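Local structure of putative restriction endonuclease domain-containing protein (Anabaena variabilis, 3OT2) at residues Ile28-His42 against Ile112-Asn125. The protein is of unknown function but is probably a nuclease, being a Uma2 (DUF820) family member related to the PD-(D/E)XK restriction endonucleases. Sequence-based numbering, arbitrary orientation.
Sequences IEGKIIQKPMPQGKH and ILSPDQSQTKVTKN. With EDO (1,2-ethanediol), chain G; EDO (1,2-ethanediol), chain K.
Ile28 lays its CD1 against the amide of Asn125, 3.5 Å from OD1, and against the CG and CD methylenes of Lys121. On the next residue the extended Glu29 side chain crosses that of Lys124 at about a right angle in a long salt bridge, OE1 to NZ 3.5 Å; Lys124 has a further acidic partner in Asp160 of the second subunit. Ile33 and Lys121 run past one another in opposite directions, CG2 of Ile33 lying 3.8 Å from NZ of Lys121. Lys121 bends at chi3 (78°), which turns its ammonium group toward the 33–36 backbone, where one water ties it to Ile33 O. Lys121 NZ donates to Gln117 OE1 at 2.9 Å, in the carbonyl plane and on a lone pair; with Ser118 N, OE1 accepts two hydrogen bonds, which fix the rotation of the amide, and the Pro36 ring rests on it with CD 3.5 Å from Gln117 OE1. Two waters link Met37 to the Asp116 carboxylate. Gln39 caps the 40–57 helix through OE1 while its NE2 packs on Pro115 CD (3.4 Å). His42, CG anti to the backbone N (chi1 -174°), brings the ring edge to Ile112 O, and its NE2 binds Asp81. From hairpin 25–34 to helix 40–57, the chain thus packs along the loop and helix 119–131 of a beta-alpha-beta crossover joining parallel neighbours 108–112 and 136–141, consistent with the PD-(D/E)XK fold.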
loop_
_atom_site.group_PDB
_atom_site.type_symbol
_atom_site.label_atom_id
_atom_site.label_comp_id
_atom_site.label_asym_id
_atom_site.label_seq_id
_atom_site.Cartn_x
_atom_site.Cartn_y
_atom_site.Cartn_z
ATOM N N ILE A 28 -0.922 8.228 -16.288
ATOM C CA ILE A 28 -0.395 7.034 -15.623
ATOM C C ILE A 28 -0.731 5.815 -16.439
ATOM O O ILE A 28 -1.909 5.554 -16.685
ATOM C CB ILE A 28 -0.959 6.901 -14.183
ATOM C CG1 ILE A 28 -0.806 8.210 -13.367
ATOM C CG2 ILE A 28 -0.301 5.710 -13.462
ATOM C CD1 ILE A 28 -1.797 8.370 -12.264
ATOM N N GLU A 29 0.303 5.063 -16.845
ATOM C CA GLU A 29 0.168 3.812 -17.615
ATOM C C GLU A 29 -0.712 4.013 -18.870
ATOM O O GLU A 29 -1.543 3.163 -19.200
ATOM C CB GLU A 29 -0.390 2.686 -16.716
ATOM C CG GLU A 29 0.502 2.388 -15.517
ATOM C CD GLU A 29 0.008 1.348 -14.534
ATOM O OE1 GLU A 29 -1.228 1.227 -14.367
ATOM O OE2 GLU A 29 0.857 0.717 -13.864
ATOM N N GLY A 30 -0.534 5.152 -19.531
ATOM C CA GLY A 30 -1.265 5.505 -20.745
ATOM C C GLY A 30 -2.671 6.042 -20.549
ATOM O O GLY A 30 -3.343 6.343 -21.534
ATOM N N LYS A 31 -3.125 6.177 -19.284
ATOM C CA LYS A 31 -4.469 6.648 -18.940
ATOM C C LYS A 31 -4.429 8.042 -18.324
ATOM O O LYS A 31 -3.486 8.378 -17.604
ATOM C CB LYS A 31 -5.152 5.686 -17.948
ATOM C CG LYS A 31 -5.231 4.227 -18.402
ATOM C CD LYS A 31 -5.574 3.300 -17.231
ATOM C CE LYS A 31 -5.387 1.835 -17.550
ATOM N NZ LYS A 31 -3.956 1.419 -17.514
ATOM N N ILE A 32 -5.460 8.842 -18.602
ATOM C CA ILE A 32 -5.587 10.178 -18.033
ATOM C C ILE A 32 -6.509 10.062 -16.814
ATOM O O ILE A 32 -7.659 9.620 -16.952
ATOM C CB ILE A 32 -6.075 11.233 -19.060
ATOM C CG1 ILE A 32 -5.117 11.318 -20.268
ATOM C CG2 ILE A 32 -6.243 12.597 -18.376
ATOM C CD1 ILE A 32 -5.628 12.157 -21.476
ATOM N N ILE A 33 -5.979 10.379 -15.627
ATOM C CA ILE A 33 -6.729 10.310 -14.377
ATOM C C ILE A 33 -6.639 11.659 -13.688
ATOM O O ILE A 33 -5.541 12.148 -13.387
ATOM C CB ILE A 33 -6.280 9.156 -13.423
ATOM C CG1 ILE A 33 -6.254 7.783 -14.138
ATOM C CG2 ILE A 33 -7.183 9.102 -12.161
ATOM C CD1 ILE A 33 -5.298 6.778 -13.543
ATOM N N GLN A 34 -7.801 12.252 -13.430
ATOM C CA GLN A 34 -7.886 13.532 -12.743
ATOM C C GLN A 34 -7.724 13.312 -11.249
ATOM O O GLN A 34 -8.268 12.345 -10.713
ATOM C CB GLN A 34 -9.212 14.196 -13.064
ATOM C CG GLN A 34 -9.218 15.686 -12.775
ATOM C CD GLN A 34 -10.460 16.389 -13.265
ATOM O OE1 GLN A 34 -11.443 15.774 -13.699
ATOM N NE2 GLN A 34 -10.426 17.706 -13.208
ATOM N N LYS A 35 -6.965 14.201 -10.577
ATOM C CA LYS A 35 -6.721 14.132 -9.131
ATOM C C LYS A 35 -8.026 14.386 -8.345
ATOM O O LYS A 35 -8.953 14.951 -8.921
ATOM C CB LYS A 35 -5.644 15.164 -8.716
ATOM C CG LYS A 35 -4.216 14.710 -8.965
ATOM C CD LYS A 35 -3.203 15.707 -8.391
ATOM C CE LYS A 35 -3.183 15.708 -6.871
ATOM N NZ LYS A 35 -2.007 16.429 -6.334
ATOM N N PRO A 36 -8.142 13.988 -7.049
ATOM C CA PRO A 36 -9.402 14.251 -6.330
ATOM C C PRO A 36 -9.601 15.737 -6.035
ATOM O O PRO A 36 -8.655 16.531 -6.060
ATOM C CB PRO A 36 -9.263 13.429 -5.031
ATOM C CG PRO A 36 -7.877 13.143 -4.883
ATOM C CD PRO A 36 -7.181 13.256 -6.190
HETATM N N MSE A 37 -10.852 16.113 -5.782
HETATM C CA MSE A 37 -11.216 17.484 -5.451
HETATM C C MSE A 37 -10.593 17.859 -4.094
HETATM O O MSE A 37 -10.481 16.982 -3.224
HETATM C CB MSE A 37 -12.751 17.619 -5.420
HETATM C CG MSE A 37 -13.396 17.481 -6.798
HETATM SE SE MSE A 37 -13.139 19.113 -7.843
HETATM C CE MSE A 37 -14.280 20.288 -6.814
ATOM N N PRO A 38 -10.120 19.118 -3.903
ATOM C CA PRO A 38 -9.591 19.506 -2.585
ATOM C C PRO A 38 -10.630 19.312 -1.467
ATOM O O PRO A 38 -11.820 19.486 -1.687
ATOM C CB PRO A 38 -9.252 20.994 -2.765
ATOM C CG PRO A 38 -9.080 21.162 -4.244
ATOM C CD PRO A 38 -10.138 20.274 -4.822
ATOM N N GLN A 39 -10.170 18.890 -0.299
ATOM C CA GLN A 39 -10.990 18.624 0.881
ATOM C C GLN A 39 -10.291 19.316 2.051
ATOM O O GLN A 39 -9.075 19.466 2.005
ATOM C CB GLN A 39 -11.122 17.084 1.070
ATOM C CG GLN A 39 -11.838 16.605 2.341
ATOM C CD GLN A 39 -11.038 15.627 3.199
ATOM O OE1 GLN A 39 -9.792 15.536 3.117
ATOM N NE2 GLN A 39 -11.752 14.880 4.062
ATOM N N GLY A 40 -11.052 19.755 3.050
ATOM C CA GLY A 40 -10.521 20.456 4.218
ATOM C C GLY A 40 -9.357 19.761 4.898
ATOM O O GLY A 40 -8.286 20.352 5.020
ATOM N N LYS A 41 -9.541 18.488 5.311
ATOM C CA LYS A 41 -8.526 17.709 6.036
ATOM C C LYS A 41 -7.260 17.595 5.220
ATOM O O LYS A 41 -6.172 17.890 5.715
ATOM C CB LYS A 41 -9.073 16.322 6.420
ATOM C CG LYS A 41 -9.947 16.362 7.691
ATOM C CD LYS A 41 -10.869 15.154 7.890
ATOM C CE LYS A 41 -10.170 13.896 8.321
ATOM N NZ LYS A 41 -11.141 12.884 8.850
ATOM N N HIS A 42 -7.415 17.243 3.934
ATOM C CA HIS A 42 -6.320 17.112 2.984
ATOM C C HIS A 42 -5.495 18.420 2.897
ATOM O O HIS A 42 -4.270 18.385 3.055
ATOM C CB HIS A 42 -6.871 16.719 1.619
ATOM C CG HIS A 42 -5.796 16.437 0.630
ATOM N ND1 HIS A 42 -5.295 17.426 -0.189
ATOM C CD2 HIS A 42 -5.116 15.293 0.403
ATOM C CE1 HIS A 42 -4.343 16.850 -0.903
ATOM N NE2 HIS A 42 -4.203 15.568 -0.579
ATOM N N ILE A 112 -1.055 12.551 0.226
ATOM C CA ILE A 112 -1.994 12.550 1.344
ATOM C C ILE A 112 -3.330 12.066 0.829
ATOM O O ILE A 112 -3.873 12.650 -0.110
ATOM C CB ILE A 112 -2.089 13.958 2.005
ATOM C CG1 ILE A 112 -0.698 14.462 2.445
ATOM C CG2 ILE A 112 -3.056 13.954 3.193
ATOM C CD1 ILE A 112 -0.513 15.973 2.187
ATOM N N LEU A 113 -3.859 10.996 1.442
ATOM C CA LEU A 113 -5.169 10.471 1.056
ATOM C C LEU A 113 -6.290 11.420 1.416
ATOM O O LEU A 113 -6.207 12.179 2.383
ATOM C CB LEU A 113 -5.442 9.107 1.711
ATOM C CG LEU A 113 -4.491 7.959 1.348
ATOM C CD1 LEU A 113 -4.903 6.715 2.093
ATOM C CD2 LEU A 113 -4.466 7.718 -0.176
ATOM N N SER A 114 -7.339 11.375 0.603
ATOM C CA SER A 114 -8.583 12.124 0.794
ATOM C C SER A 114 -9.702 11.156 0.383
ATOM O O SER A 114 -9.390 10.156 -0.272
ATOM C CB SER A 114 -8.576 13.450 0.032
ATOM O OG SER A 114 -8.313 13.312 -1.348
ATOM N N PRO A 115 -10.965 11.325 0.844
ATOM C CA PRO A 115 -12.006 10.318 0.537
ATOM C C PRO A 115 -12.116 9.832 -0.924
ATOM O O PRO A 115 -12.376 8.644 -1.128
ATOM C CB PRO A 115 -13.298 11.028 0.937
ATOM C CG PRO A 115 -12.893 11.966 2.016
ATOM C CD PRO A 115 -11.498 12.407 1.701
ATOM N N ASP A 116 -11.947 10.716 -1.930
ATOM C CA ASP A 116 -12.141 10.305 -3.322
ATOM C C ASP A 116 -10.853 9.820 -4.015
ATOM O O ASP A 116 -10.899 9.428 -5.178
ATOM C CB ASP A 116 -12.768 11.470 -4.102
ATOM C CG ASP A 116 -14.165 11.834 -3.611
ATOM O OD1 ASP A 116 -14.933 10.906 -3.247
ATOM O OD2 ASP A 116 -14.486 13.048 -3.581
ATOM N N GLN A 117 -9.722 9.812 -3.298
ATOM C CA GLN A 117 -8.439 9.396 -3.837
ATOM C C GLN A 117 -8.361 7.874 -3.962
ATOM O O GLN A 117 -8.908 7.149 -3.131
ATOM C CB GLN A 117 -7.291 9.938 -2.937
ATOM C CG GLN A 117 -5.847 9.745 -3.456
ATOM C CD GLN A 117 -5.586 10.294 -4.853
ATOM O OE1 GLN A 117 -6.193 9.869 -5.829
ATOM N NE2 GLN A 117 -4.575 11.141 -5.015
ATOM N N SER A 118 -7.693 7.384 -5.013
ATOM C CA SER A 118 -7.444 5.951 -5.172
ATOM C C SER A 118 -6.117 5.646 -4.486
ATOM O O SER A 118 -5.075 6.094 -4.959
ATOM C CB SER A 118 -7.411 5.547 -6.646
ATOM O OG SER A 118 -6.838 4.252 -6.784
ATOM N N GLN A 119 -6.151 4.925 -3.347
ATOM C CA GLN A 119 -4.948 4.525 -2.617
ATOM C C GLN A 119 -4.064 3.603 -3.495
ATOM O O GLN A 119 -2.842 3.674 -3.414
ATOM C CB GLN A 119 -5.330 3.837 -1.306
ATOM C CG GLN A 119 -4.120 3.523 -0.417
ATOM C CD GLN A 119 -4.490 3.225 1.011
ATOM O OE1 GLN A 119 -5.623 3.436 1.434
ATOM N NE2 GLN A 119 -3.528 2.779 1.793
ATOM N N THR A 120 -4.681 2.763 -4.359
ATOM C CA THR A 120 -3.922 1.893 -5.266
ATOM C C THR A 120 -3.133 2.771 -6.249
ATOM O O THR A 120 -1.941 2.569 -6.381
ATOM C CB THR A 120 -4.857 0.906 -5.940
ATOM O OG1 THR A 120 -5.224 -0.059 -4.956
ATOM C CG2 THR A 120 -4.231 0.192 -7.148
ATOM N N LYS A 121 -3.784 3.759 -6.891
ATOM C CA LYS A 121 -3.131 4.669 -7.838
ATOM C C LYS A 121 -1.954 5.402 -7.172
ATOM O O LYS A 121 -0.869 5.468 -7.756
ATOM C CB LYS A 121 -4.144 5.685 -8.397
ATOM C CG LYS A 121 -3.552 6.752 -9.311
ATOM C CD LYS A 121 -4.557 7.857 -9.635
ATOM C CE LYS A 121 -4.689 8.824 -8.477
ATOM N NZ LYS A 121 -5.810 9.795 -8.654
ATOM N N VAL A 122 -2.167 5.923 -5.955
ATOM C CA VAL A 122 -1.154 6.656 -5.183
ATOM C C VAL A 122 0.048 5.773 -4.894
ATOM O O VAL A 122 1.182 6.240 -5.037
ATOM C CB VAL A 122 -1.776 7.221 -3.874
ATOM C CG1 VAL A 122 -0.698 7.602 -2.882
ATOM C CG2 VAL A 122 -2.635 8.429 -4.180
ATOM N N THR A 123 -0.190 4.508 -4.477
ATOM C CA THR A 123 0.891 3.552 -4.175
ATOM C C THR A 123 1.692 3.288 -5.452
ATOM O O THR A 123 2.915 3.350 -5.400
ATOM C CB THR A 123 0.335 2.274 -3.540
ATOM O OG1 THR A 123 -0.292 2.672 -2.335
ATOM C CG2 THR A 123 1.421 1.295 -3.197
ATOM N N LYS A 124 1.007 3.068 -6.590
ATOM C CA LYS A 124 1.688 2.878 -7.881
ATOM C C LYS A 124 2.551 4.109 -8.217
ATOM O O LYS A 124 3.673 3.949 -8.684
ATOM C CB LYS A 124 0.689 2.653 -9.017
ATOM C CG LYS A 124 -0.058 1.334 -8.988
ATOM C CD LYS A 124 -0.994 1.321 -10.168
ATOM C CE LYS A 124 -1.873 0.124 -10.156
ATOM N NZ LYS A 124 -2.686 0.056 -11.399
ATOM N N ASN A 125 2.012 5.322 -8.013
ATOM C CA ASN A 125 2.741 6.571 -8.290
ATOM C C ASN A 125 3.994 6.684 -7.427
ATOM O O ASN A 125 5.054 7.034 -7.947
ATOM C CB ASN A 125 1.836 7.802 -8.090
ATOM C CG ASN A 125 0.855 8.005 -9.225
ATOM O OD1 ASN A 125 0.977 7.413 -10.316
ATOM N ND2 ASN A 125 -0.131 8.856 -9.007
HETATM C C1 EDO G . -4.083 3.650 -11.674
HETATM O O1 EDO G . -4.292 2.411 -10.974
HETATM C C2 EDO G . -3.217 3.390 -12.901
HETATM O O2 EDO G . -3.986 3.501 -14.113
HETATM C C1 EDO K . -0.529 0.711 0.573
HETATM O O1 EDO K . -1.313 1.872 0.319
HETATM C C2 EDO K . -0.765 -0.316 -0.540
HETATM O O2 EDO K . -2.105 -0.809 -0.485
HETATM O O HOH W 1 -4.934 11.417 -10.686
HETATM O O HOH W 2 -8.768 10.746 -8.253
HETATM O O HOH W 3 -8.136 16.329 -1.642
HETATM O O HOH W 4 -12.277 15.137 -2.951
HETATM O O HOH W 5 -13.075 14.278 -6.076
HETATM O O HOH W 6 -7.925 13.711 3.950
#